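Local coordinates for probable AP endonuclease (African swine fever virus, PDB 6KI3), which cleaves DNA on the 5' side of abasic sites in DNA repair and also has proofreading 3'-5' exonuclease, 3'-phosphatase and 3'-repair diesterase activities, at a contact of chain A with DNA. Sequence-based numbering; all coordinates share one arbitrary frame.

A contact of chain A with DNA. Residues 50, 55, 83, 86, 120, 236, 278. With nucleotides of chain C; nucleotides of chain B.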
# COMPACT_ATOMS: atom_id res chain seq x y z
N PHE A 50 3.41 -9.82 3.22
CA PHE A 50 2.54 -10.86 2.69
C PHE A 50 2.38 -11.94 3.75
O PHE A 50 3.36 -12.56 4.16
CB PHE A 50 3.10 -11.47 1.41
CG PHE A 50 3.03 -10.58 0.21
CD1 PHE A 50 1.82 -10.29 -0.39
CD2 PHE A 50 4.19 -10.06 -0.35
CE1 PHE A 50 1.75 -9.48 -1.51
CE2 PHE A 50 4.13 -9.25 -1.47
CZ PHE A 50 2.91 -8.96 -2.05
N ARG A 55 1.66 -15.37 -4.92
CA ARG A 55 1.35 -15.99 -6.21
C ARG A 55 0.69 -17.35 -6.06
O ARG A 55 0.55 -18.07 -7.06
CB ARG A 55 2.62 -16.12 -7.05
CG ARG A 55 3.39 -14.82 -7.22
CD ARG A 55 4.39 -14.94 -8.36
NE ARG A 55 5.31 -13.81 -8.41
CZ ARG A 55 6.17 -13.60 -9.40
NH1 ARG A 55 6.22 -14.43 -10.43
NH2 ARG A 55 6.97 -12.54 -9.37
N HIS A 83 -0.58 -7.21 2.41
CA HIS A 83 -0.91 -7.15 0.99
C HIS A 83 -1.49 -8.50 0.58
O HIS A 83 -0.90 -9.55 0.85
CB HIS A 83 0.32 -6.81 0.15
CG HIS A 83 -0.01 -6.39 -1.25
ND1 HIS A 83 -0.74 -7.18 -2.12
CD2 HIS A 83 0.28 -5.26 -1.93
CE1 HIS A 83 -0.87 -6.55 -3.27
NE2 HIS A 83 -0.26 -5.38 -3.19
N TYR A 86 -1.97 -12.08 -5.37
CA TYR A 86 -2.40 -11.65 -6.70
C TYR A 86 -3.62 -12.41 -7.19
O TYR A 86 -4.21 -12.01 -8.20
CB TYR A 86 -1.24 -11.80 -7.69
CG TYR A 86 -0.02 -10.98 -7.30
CD1 TYR A 86 -0.15 -9.77 -6.64
CD2 TYR A 86 1.26 -11.43 -7.59
CE1 TYR A 86 0.95 -9.03 -6.28
CE2 TYR A 86 2.37 -10.69 -7.24
CZ TYR A 86 2.21 -9.49 -6.58
OH TYR A 86 3.31 -8.74 -6.22
N HIS A 120 -6.19 -5.56 -5.11
CA HIS A 120 -6.00 -4.81 -6.34
C HIS A 120 -7.32 -4.64 -7.07
O HIS A 120 -8.03 -5.62 -7.33
CB HIS A 120 -4.99 -5.51 -7.25
CG HIS A 120 -3.57 -5.35 -6.80
ND1 HIS A 120 -2.50 -5.88 -7.50
CD2 HIS A 120 -3.04 -4.71 -5.74
CE1 HIS A 120 -1.38 -5.58 -6.88
NE2 HIS A 120 -1.68 -4.86 -5.80
N ASP A 236 3.98 -1.43 -14.96
CA ASP A 236 4.32 -1.08 -13.58
C ASP A 236 5.78 -1.43 -13.32
O ASP A 236 6.15 -2.61 -13.27
CB ASP A 236 3.40 -1.82 -12.61
CG ASP A 236 3.66 -1.45 -11.17
OD1 ASP A 236 3.99 -0.27 -10.91
OD2 ASP A 236 3.55 -2.33 -10.30
N ASN A 278 11.88 -3.26 -4.41
CA ASN A 278 12.40 -4.54 -4.61
C ASN A 278 13.78 -4.37 -5.20
O ASN A 278 13.95 -3.68 -6.16
CB ASN A 278 11.59 -5.24 -5.69
CG ASN A 278 10.33 -5.87 -5.20
OD1 ASN A 278 9.97 -5.78 -4.04
ND2 ASN A 278 9.63 -6.53 -6.11
P DC C 9 8.50 -6.43 -11.54
OP1 DC C 9 9.05 -5.11 -11.33
OP2 DC C 9 9.24 -7.59 -11.09
O5' DC C 9 7.07 -6.43 -10.87
C5' DC C 9 6.22 -5.34 -11.13
C4' DC C 9 4.85 -5.57 -10.53
O4' DC C 9 4.19 -6.63 -11.22
C3' DC C 9 4.82 -5.98 -9.07
O3' DC C 9 4.71 -4.81 -8.28
C2' DC C 9 3.54 -6.77 -8.97
C1' DC C 9 3.20 -7.17 -10.40
N1 DC C 9 3.19 -8.60 -10.60
C2 DC C 9 1.98 -9.28 -10.73
O2 DC C 9 0.94 -8.63 -10.68
N3 DC C 9 1.98 -10.61 -10.92
C4 DC C 9 3.14 -11.27 -10.97
N4 DC C 9 3.09 -12.58 -11.13
C5 DC C 9 4.39 -10.61 -10.84
C6 DC C 9 4.37 -9.29 -10.65
O5' 3DR B 1 3.56 -3.81 -5.67
P 3DR B 1 2.27 -3.37 -6.53
OP1 3DR B 1 1.17 -4.25 -5.99
OP2 3DR B 1 2.13 -1.91 -6.21
OP3 3DR B 1 2.65 -3.68 -7.96
C2' 3DR B 1 5.59 -6.25 -2.61
C5' 3DR B 1 3.81 -5.18 -5.36
C4' 3DR B 1 5.22 -5.29 -4.79
O4' 3DR B 1 5.42 -4.23 -3.84
C1' 3DR B 1 5.85 -4.75 -2.59
C3' 3DR B 1 5.45 -6.60 -4.07
O3' 3DR B 1 6.68 -7.17 -4.53
P DC B 2 6.69 -8.34 -5.63
OP1 DC B 2 8.03 -8.34 -6.26
OP2 DC B 2 5.47 -8.19 -6.46
O5' DC B 2 6.52 -9.68 -4.78
C5' DC B 2 7.57 -10.11 -3.93
C4' DC B 2 7.09 -11.23 -3.03
O4' DC B 2 6.76 -12.40 -3.83
C3' DC B 2 8.10 -11.71 -1.99
O3' DC B 2 7.41 -12.13 -0.83
C2' DC B 2 8.77 -12.88 -2.71
C1' DC B 2 7.62 -13.47 -3.51
N1 DC B 2 8.04 -14.12 -4.78
C2 DC B 2 7.39 -15.28 -5.22
O2 DC B 2 6.47 -15.75 -4.54
N3 DC B 2 7.79 -15.86 -6.38
C4 DC B 2 8.78 -15.32 -7.09
N4 DC B 2 9.13 -15.92 -8.23
C5 DC B 2 9.46 -14.13 -6.66
C6 DC B 2 9.06 -13.58 -5.51
O HOH W 1 1.61 -4.28 -10.19
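Arg55 and Tyr86 enter the DNA beside the abasic nucleotide 3DR1 in the active site of this endonuclease IV-type TIM-barrel enzyme. The guanidinium of Arg55 is a wedge: one face lies over the ring of DC2 of chain B, with NE 4.1 Å from the ring centroid in a cation-pi contact, and the opposite face is turned toward N4 and C5 of DC9 of chain C. An extended chain from CG to NE (chi3 -170°) carries the charge into the DNA, between these bases. The Tyr86 ring stacks on the DC9 base, centroids 4.4 Å apart and planes 21° from parallel, CD2 and CE2 lying nearest N3 and C2. Its hydroxyl points at OP2 of DC2, though the modelled separation is unreliably short. Phe50 turns its rim to the abasic sugar, CE2 lying 3.5 Å from C2' of 3DR1.

DC9 O3' lies 3.0 Å from 3DR1 O5', unjoined, so the strand appears nicked 5' of the abasic sugar, as in a product-like state. NE2 of the zinc ligands His83 and His120 lies 3.3 and 2.9 Å from phosphate oxygen OP1 of 3DR1, off the ring-nitrogen axes and without hydrogen bonding. Asp236 OD2 approaches OP3 to 2.8 Å, a repulsion its zinc would be expected to offset; a water also links the two. Asn278 ND2 donates to DC2 OP1, 16° out of the amide plane, at a doubtfully short 2.4 Å, and weakly to 3DR1 O3'.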